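Local atomic coordinates of methyl-accepting chemotaxis protein, putative (Geobacter sulfurreducens, PDB entry 3OOV), a protein that probably acts in chemotactic signalling, the crystallised fragment being a GAF domain of the kind that often senses small ligands or mediates dimerisation. Residues Met41-Ala45 with Arg46-Ser50; Ser92-Pro95 with Thr96-Leu100; Ser137-Ser140 with Leu141-Thr144. One frame throughout, in Å; residues are numbered along the deposited sequence.

Contact 1: residues Met41-Ala45 with Arg46-Ser50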
loop_
_atom_site.group_PDB
_atom_site.type_symbol
_atom_site.label_atom_id
_atom_site.label_comp_id
_atom_site.label_asym_id
_atom_site.label_seq_id
_atom_site.Cartn_x
_atom_site.Cartn_y
_atom_site.Cartn_z
HETATM N N MSE A 41 2.041 -14.911 -12.518
HETATM C CA MSE A 41 1.026 -15.753 -11.834
HETATM C C MSE A 41 1.694 -16.840 -10.991
HETATM O O MSE A 41 2.664 -17.489 -11.449
HETATM C CB MSE A 41 0.095 -16.365 -12.881
HETATM C CG MSE A 41 -0.691 -15.253 -13.607
HETATM SE SE MSE A 41 -2.063 -14.395 -12.399
HETATM C CE MSE A 41 -3.123 -15.955 -12.180
ATOM N N ALA A 42 1.272 -16.963 -9.732
ATOM C CA ALA A 42 1.832 -18.023 -8.857
ATOM C C ALA A 42 1.515 -19.416 -9.404
ATOM O O ALA A 42 0.415 -19.639 -9.997
ATOM C CB ALA A 42 1.227 -17.898 -7.466
ATOM N N ASP A 43 2.429 -20.355 -9.250
ATOM C CA ASP A 43 2.057 -21.761 -9.578
ATOM C C ASP A 43 1.082 -22.272 -8.491
ATOM O O ASP A 43 0.708 -21.503 -7.549
ATOM C CB ASP A 43 3.257 -22.683 -9.696
ATOM C CG ASP A 43 4.152 -22.708 -8.417
ATOM O OD1 ASP A 43 3.924 -21.989 -7.425
ATOM O OD2 ASP A 43 5.167 -23.415 -8.437
ATOM N N THR A 44 0.663 -23.540 -8.638
ATOM C CA THR A 44 -0.336 -24.099 -7.761
ATOM C C THR A 44 0.161 -24.233 -6.318
ATOM O O THR A 44 -0.599 -24.041 -5.406
ATOM C CB THR A 44 -1.036 -25.407 -8.309
ATOM O OG1 THR A 44 -2.258 -25.575 -7.595
ATOM C CG2 THR A 44 -0.193 -26.634 -8.106
ATOM N N ALA A 45 1.438 -24.451 -6.132
ATOM C CA ALA A 45 2.024 -24.517 -4.809
ATOM C C ALA A 45 2.278 -23.122 -4.251
ATOM O O ALA A 45 2.600 -22.997 -3.072
ATOM C CB ALA A 45 3.368 -25.287 -4.864
ATOM N N ARG A 46 2.190 -22.091 -5.101
ATOM C CA ARG A 46 2.427 -20.713 -4.657
ATOM C C ARG A 46 3.819 -20.499 -4.090
ATOM O O ARG A 46 4.013 -19.710 -3.187
ATOM C CB ARG A 46 1.292 -20.205 -3.683
ATOM C CG ARG A 46 -0.115 -20.368 -4.406
ATOM C CD ARG A 46 -1.292 -19.629 -3.778
ATOM N NE ARG A 46 -2.554 -19.916 -4.501
ATOM C CZ ARG A 46 -3.789 -19.702 -4.024
ATOM N NH1 ARG A 46 -4.001 -19.186 -2.800
ATOM N NH2 ARG A 46 -4.831 -20.029 -4.776
ATOM N N THR A 47 4.787 -21.205 -4.615
ATOM C CA THR A 47 6.176 -20.941 -4.277
ATOM C C THR A 47 6.984 -20.488 -5.462
ATOM O O THR A 47 8.192 -20.305 -5.347
ATOM C CB THR A 47 6.863 -22.206 -3.747
ATOM O OG1 THR A 47 6.648 -23.246 -4.681
ATOM C CG2 THR A 47 6.295 -22.601 -2.324
ATOM N N SER A 48 6.353 -20.375 -6.631
ATOM C CA SER A 48 6.990 -19.671 -7.756
ATOM C C SER A 48 5.983 -18.816 -8.492
ATOM O O SER A 48 4.781 -19.105 -8.485
ATOM C CB SER A 48 7.542 -20.690 -8.788
ATOM O OG SER A 48 8.590 -21.447 -8.195
ATOM N N LEU A 49 6.502 -17.889 -9.292
ATOM C CA LEU A 49 5.705 -17.089 -10.209
ATOM C C LEU A 49 6.078 -17.375 -11.666
ATOM O O LEU A 49 7.231 -17.247 -12.029
ATOM C CB LEU A 49 6.024 -15.629 -9.959
ATOM C CG LEU A 49 5.496 -14.999 -8.654
ATOM C CD1 LEU A 49 6.140 -13.514 -8.523
ATOM C CD2 LEU A 49 3.951 -15.006 -8.548
ATOM N N SER A 50 5.110 -17.653 -12.516
ATOM C CA SER A 50 5.466 -17.758 -13.869
ATOM C C SER A 50 5.132 -16.426 -14.620
ATOM O O SER A 50 4.193 -15.687 -14.290
ATOM C CB SER A 50 4.907 -19.048 -14.482
ATOM O OG SER A 50 3.549 -18.880 -14.718
HETATM O O HOH W 1 7.158 -23.491 -7.044
HETATM O O HOH W 2 -2.034 -20.323 -7.258
#

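Contact 2: residues Ser92-Pro95 with Thr96-Leu100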
loop_
_atom_site.group_PDB
_atom_site.type_symbol
_atom_site.label_atom_id
_atom_site.label_comp_id
_atom_site.label_asym_id
_atom_site.label_seq_id
_atom_site.Cartn_x
_atom_site.Cartn_y
_atom_site.Cartn_z
ATOM N N SER A 92 16.335 2.668 -4.493
ATOM C CA SER A 92 17.517 2.851 -3.615
ATOM C C SER A 92 17.169 3.623 -2.300
ATOM O O SER A 92 17.973 3.666 -1.403
ATOM C CB SER A 92 18.718 3.503 -4.372
ATOM O OG SER A 92 18.312 4.768 -4.854
ATOM N N ALA A 93 15.978 4.193 -2.191
ATOM C CA ALA A 93 15.549 4.861 -0.966
ATOM C C ALA A 93 14.857 3.892 0.028
ATOM O O ALA A 93 14.372 4.343 1.065
ATOM C CB ALA A 93 14.563 6.058 -1.288
ATOM N N TYR A 94 14.748 2.603 -0.336
ATOM C CA TYR A 94 14.071 1.603 0.479
ATOM C C TYR A 94 15.073 0.613 1.055
ATOM O O TYR A 94 16.167 0.520 0.573
ATOM C CB TYR A 94 12.946 0.887 -0.347
ATOM C CG TYR A 94 11.792 1.832 -0.596
ATOM C CD1 TYR A 94 10.717 1.976 0.311
ATOM C CD2 TYR A 94 11.836 2.694 -1.683
ATOM C CE1 TYR A 94 9.698 2.902 0.048
ATOM C CE2 TYR A 94 10.875 3.564 -1.900
ATOM C CZ TYR A 94 9.823 3.693 -1.026
ATOM O OH TYR A 94 8.882 4.640 -1.366
ATOM N N PRO A 95 14.677 -0.144 2.110
ATOM C CA PRO A 95 15.588 -1.160 2.675
ATOM C C PRO A 95 16.033 -2.148 1.610
ATOM O O PRO A 95 15.331 -2.358 0.594
ATOM C CB PRO A 95 14.734 -1.898 3.711
ATOM C CG PRO A 95 13.555 -0.984 4.013
ATOM C CD PRO A 95 13.341 -0.150 2.750
ATOM N N THR A 96 17.199 -2.727 1.877
ATOM C CA THR A 96 17.919 -3.677 1.039
ATOM C C THR A 96 17.088 -4.879 0.559
ATOM O O THR A 96 17.173 -5.265 -0.581
ATOM C CB THR A 96 19.171 -4.131 1.800
ATOM O OG1 THR A 96 19.991 -2.975 1.955
ATOM C CG2 THR A 96 19.990 -5.131 1.017
ATOM N N ASP A 97 16.265 -5.427 1.429
ATOM C CA ASP A 97 15.389 -6.506 1.034
ATOM C C ASP A 97 14.315 -6.146 0.017
ATOM O O ASP A 97 13.564 -7.025 -0.366
ATOM C CB ASP A 97 14.862 -7.371 2.238
ATOM C CG ASP A 97 13.783 -6.690 3.110
ATOM O OD1 ASP A 97 13.161 -5.623 2.811
ATOM O OD2 ASP A 97 13.553 -7.296 4.185
ATOM N N PHE A 98 14.236 -4.875 -0.411
ATOM C CA PHE A 98 13.345 -4.532 -1.511
ATOM C C PHE A 98 13.946 -4.908 -2.862
ATOM O O PHE A 98 13.191 -5.234 -3.767
ATOM C CB PHE A 98 12.928 -3.055 -1.538
ATOM C CG PHE A 98 11.843 -2.700 -0.547
ATOM C CD1 PHE A 98 11.833 -3.244 0.725
ATOM C CD2 PHE A 98 10.849 -1.776 -0.883
ATOM C CE1 PHE A 98 10.825 -2.909 1.619
ATOM C CE2 PHE A 98 9.863 -1.408 0.018
ATOM C CZ PHE A 98 9.843 -1.982 1.262
ATOM N N ARG A 99 15.273 -4.903 -2.989
ATOM C CA ARG A 99 15.898 -5.061 -4.297
ATOM C C ARG A 99 15.619 -6.456 -4.868
ATOM O O ARG A 99 15.608 -7.454 -4.143
ATOM C CB ARG A 99 17.433 -4.888 -4.260
ATOM C CG ARG A 99 17.986 -3.750 -3.422
ATOM C CD ARG A 99 17.897 -2.386 -4.033
ATOM N NE ARG A 99 17.566 -1.457 -2.938
ATOM C CZ ARG A 99 18.429 -0.640 -2.327
ATOM N NH1 ARG A 99 19.704 -0.592 -2.704
ATOM N NH2 ARG A 99 18.007 0.142 -1.330
ATOM N N LEU A 100 15.442 -6.521 -6.166
ATOM C CA LEU A 100 15.462 -7.794 -6.853
ATOM C C LEU A 100 16.852 -8.413 -6.848
ATOM O O LEU A 100 17.826 -7.720 -7.015
ATOM C CB LEU A 100 14.976 -7.613 -8.278
ATOM C CG LEU A 100 13.570 -7.064 -8.378
ATOM C CD1 LEU A 100 13.078 -6.999 -9.870
ATOM C CD2 LEU A 100 12.638 -7.851 -7.502
#

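Contact 3: residues Ser137-Ser140 with Leu141-Thr144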
loop_
_atom_site.group_PDB
_atom_site.type_symbol
_atom_site.label_atom_id
_atom_site.label_comp_id
_atom_site.label_asym_id
_atom_site.label_seq_id
_atom_site.Cartn_x
_atom_site.Cartn_y
_atom_site.Cartn_z
ATOM N N SER A 137 10.352 7.761 -18.378
ATOM C CA SER A 137 9.857 9.063 -17.977
ATOM C C SER A 137 10.438 9.388 -16.601
ATOM O O SER A 137 10.691 8.498 -15.757
ATOM C CB SER A 137 8.328 9.097 -17.995
ATOM O OG SER A 137 7.824 10.298 -17.395
ATOM N N ARG A 138 10.679 10.671 -16.355
ATOM C CA ARG A 138 11.130 11.068 -15.027
ATOM C C ARG A 138 9.903 11.280 -14.104
ATOM O O ARG A 138 10.043 11.532 -12.932
ATOM C CB ARG A 138 12.093 12.272 -15.105
ATOM C CG ARG A 138 13.542 11.828 -15.519
ATOM C CD ARG A 138 14.116 12.715 -16.650
ATOM N NE ARG A 138 15.561 12.462 -16.887
ATOM C CZ ARG A 138 16.176 12.478 -18.082
ATOM N NH1 ARG A 138 15.492 12.746 -19.202
ATOM N NH2 ARG A 138 17.493 12.243 -18.149
ATOM N N ARG A 139 8.693 11.198 -14.647
ATOM C CA ARG A 139 7.546 11.357 -13.785
ATOM C C ARG A 139 7.265 10.070 -12.981
ATOM O O ARG A 139 6.965 9.071 -13.565
ATOM C CB ARG A 139 6.293 11.765 -14.577
ATOM C CG ARG A 139 5.071 11.890 -13.667
ATOM C CD ARG A 139 3.796 12.132 -14.441
ATOM N NE ARG A 139 3.286 10.814 -14.550
ATOM C CZ ARG A 139 2.381 10.246 -13.754
ATOM N NH1 ARG A 139 1.718 10.938 -12.842
ATOM N NH2 ARG A 139 2.115 8.975 -13.952
ATOM N N SER A 140 7.412 10.116 -11.652
ATOM C CA SER A 140 6.981 9.043 -10.712
ATOM C C SER A 140 5.531 8.627 -10.832
ATOM O O SER A 140 4.685 9.464 -10.990
ATOM C CB SER A 140 7.128 9.545 -9.291
ATOM O OG SER A 140 8.458 9.471 -8.905
ATOM N N LEU A 141 5.233 7.327 -10.700
ATOM C CA LEU A 141 3.831 6.909 -10.667
ATOM C C LEU A 141 3.178 7.460 -9.377
ATOM O O LEU A 141 3.833 7.513 -8.316
ATOM C CB LEU A 141 3.709 5.389 -10.702
ATOM C CG LEU A 141 4.130 4.701 -11.999
ATOM C CD1 LEU A 141 4.205 3.189 -11.805
ATOM C CD2 LEU A 141 3.208 4.996 -13.070
ATOM N N ASN A 142 1.900 7.853 -9.505
ATOM C CA ASN A 142 1.100 8.358 -8.354
ATOM C C ASN A 142 -0.192 7.572 -8.025
ATOM O O ASN A 142 -0.538 6.572 -8.692
ATOM C CB ASN A 142 0.775 9.867 -8.529
ATOM C CG ASN A 142 -0.231 10.170 -9.669
ATOM O OD1 ASN A 142 -1.023 9.336 -10.147
ATOM N ND2 ASN A 142 -0.202 11.423 -10.107
ATOM N N ASP A 143 -0.914 8.072 -7.022
ATOM C CA ASP A 143 -2.126 7.419 -6.513
ATOM C C ASP A 143 -3.135 7.220 -7.595
ATOM O O ASP A 143 -3.830 6.221 -7.589
ATOM C CB ASP A 143 -2.737 8.210 -5.352
ATOM C CG ASP A 143 -1.915 8.106 -4.058
ATOM O OD1 ASP A 143 -1.016 7.230 -3.900
ATOM O OD2 ASP A 143 -2.171 8.920 -3.151
ATOM N N THR A 144 -3.216 8.108 -8.580
ATOM C CA THR A 144 -4.195 7.826 -9.649
ATOM C C THR A 144 -3.679 6.729 -10.582
ATOM O O THR A 144 -4.461 6.029 -11.152
ATOM C CB THR A 144 -4.597 9.046 -10.510
ATOM O OG1 THR A 144 -3.479 9.414 -11.351
ATOM C CG2 THR A 144 -4.981 10.224 -9.602
#

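Contact 1: residues Met41-Ala45 with Arg46-Ser50
The carboxylate of Asp43 faces the backbone of Thr47 and Ser48 across the tip of a beta hairpin, the one that pairs strands 36-42 and 48-55 in the antiparallel sheet of this GAF domain. Asp43 OD1 accepts from Ser48 N at 3.0 Å, with the donor 44° out of the carboxylate plane, and more weakly from Thr47 N at 3.0 Å. With CG set between the backbone N and the carbonyl carbon (chi1 57°), the carboxylate folds back over the loop and meets these N-H groups. Its other oxygen, OD2, lies beside Ser48 CB. The main chain of Asp43 is held as well: its N donates to Ser48 O at 2.8 Å, and its O receives Arg46 N at 2.9 Å, closing a type I turn from Asp43 to Arg46. One aspartate therefore ties down the turn through both its backbone and its side chain. Beyond it, selenomethionine Met41 and Ser50 form a hydrogen-bonded pair, Ser50 N reaching Met41 O at 2.7 Å. The next pair, Ala42 with Leu49, is non-hydrogen-bonded. Its side chains share one sheet face, Ala42 CB lying 4.1 Å from Leu49 CD2, and helix 74-82 covers them through Phe80 and Ile76. Met41 points to the other face. Arg46 runs out extended from CG to NE, its side chain touching Ile127 of strand 125-133. A water bridges it to the turn, accepting from Arg46 NE at 2.8 Å and donating to Asp43 O.

Contact 2: residues Ser92-Pro95 with Thr96-Leu100
Tyr94 and Phe98 make the apolar heart of this turn, in a loop of the GAF domain. Their ring planes are nearly parallel, 12° apart, but slid so far that they barely overlap, with centroids 5.2 Å apart. The closest touch is between Tyr94 CB and Phe98 CD2, at 3.4 Å. Pro95 adds a CH-pi contact: its CD stands over one face of the Phe98 ring, 4.1 Å from the centroid. Two hydrogen bonds close the turn. Phe98 N donates to Pro95 O at 2.9 Å, starting the 3-10 segment 96-98, and Arg99 NH2 reaches back to Tyr94 O at 2.7 Å, close to the guanidinium plane. Bends at chi2 (-78°) and chi3 (142°) curl the arginine round for this bond, and they lay one guanidinium face over Ser92 CA. The second subunit joins in: its Arg83 makes a cation-pi contact with Tyr94 and donates to Ala93 O. Asp82 of that subunit packs on both aromatic residues. Within its own chain, the turn follows strand 86-88, where Ile88 touches Tyr94 and Phe98, and rests on helix 74-82 through Lys78, which meets Phe98 and Asp97.

Contact 3: residues Ser137-Ser140 with Leu141-Thr144
From Arg139 to Leu141 the backbone runs extended, carrying Arg139 within reach of Asn142 just before helix 143-167 begins. Upstream, Ser137 OG accepts from Arg139 N at 3.0 Å, an ST turn just ahead of the extended run. The Arg139 chain starts out straight and bends at chi3 (96°), which turns its guanidinium toward the start of the helix. There NH1 comes within 3.4 Å of Asn142 ND2. Both atoms are donors, so the approach is not a hydrogen bond. The amide nitrogen lies at the guanidinium edge, near its plane, while the two flat groups stand 85° apart. Leu141 CD2 approaches the same guanidinium, 4.2 Å from Arg139 NH2, and the leucine itself packs on Tyr34 and Asn134.

Asn142 is the N-cap. A chi1 of 70° tucks CG in between the two backbone branches and brings OD1 over the first helical turn. It receives Thr144 OG1 at 2.7 Å and, weakly, Thr144 N at 3.0 Å. Asp145, three residues on, accepts from Asn142 N through OD2, the side-chain-to-backbone bond found in a capping box. The same Asp145 OD2 forms a salt bridge with Arg139 NH2, so one carboxylate oxygen joins the arginine to the cap. Next to the cap, Asp143 makes a salt bridge through OD1 with Lys150 of the second subunit.

Arg139 and Asn142 thus share no hydrogen bond, yet both bind Asp145 OD2, one through NH2 and the other through its backbone N. A cation near a helix N-terminus would probably be unfavourable by itself; the Asp145 carboxylate probably offsets it, and its negative charge there is consistent with a favourable interaction with the helix dipole.

The three contacts follow one another along the chain and lie at separate places in one GAF domain, none touching another. Contacts 1 and 3 are farthest apart, on opposite sides of the chain's centre, with centres 29 Å apart and nearest atoms about 17 Å apart. The centre of contact 2 lies 23 Å from that of contact 1 and 19 Å from that of contact 3, with nearest atoms about 9 Å away in both cases. Helix 74-82 is a common neighbour of contacts 1 and 2, Ile76 touching both Leu49 and Leu100. Asp89 likewise meets Tyr94 of contact 2 and Ser140 of contact 3. Those two contacts also reach the second subunit, whereas contact 1 does not.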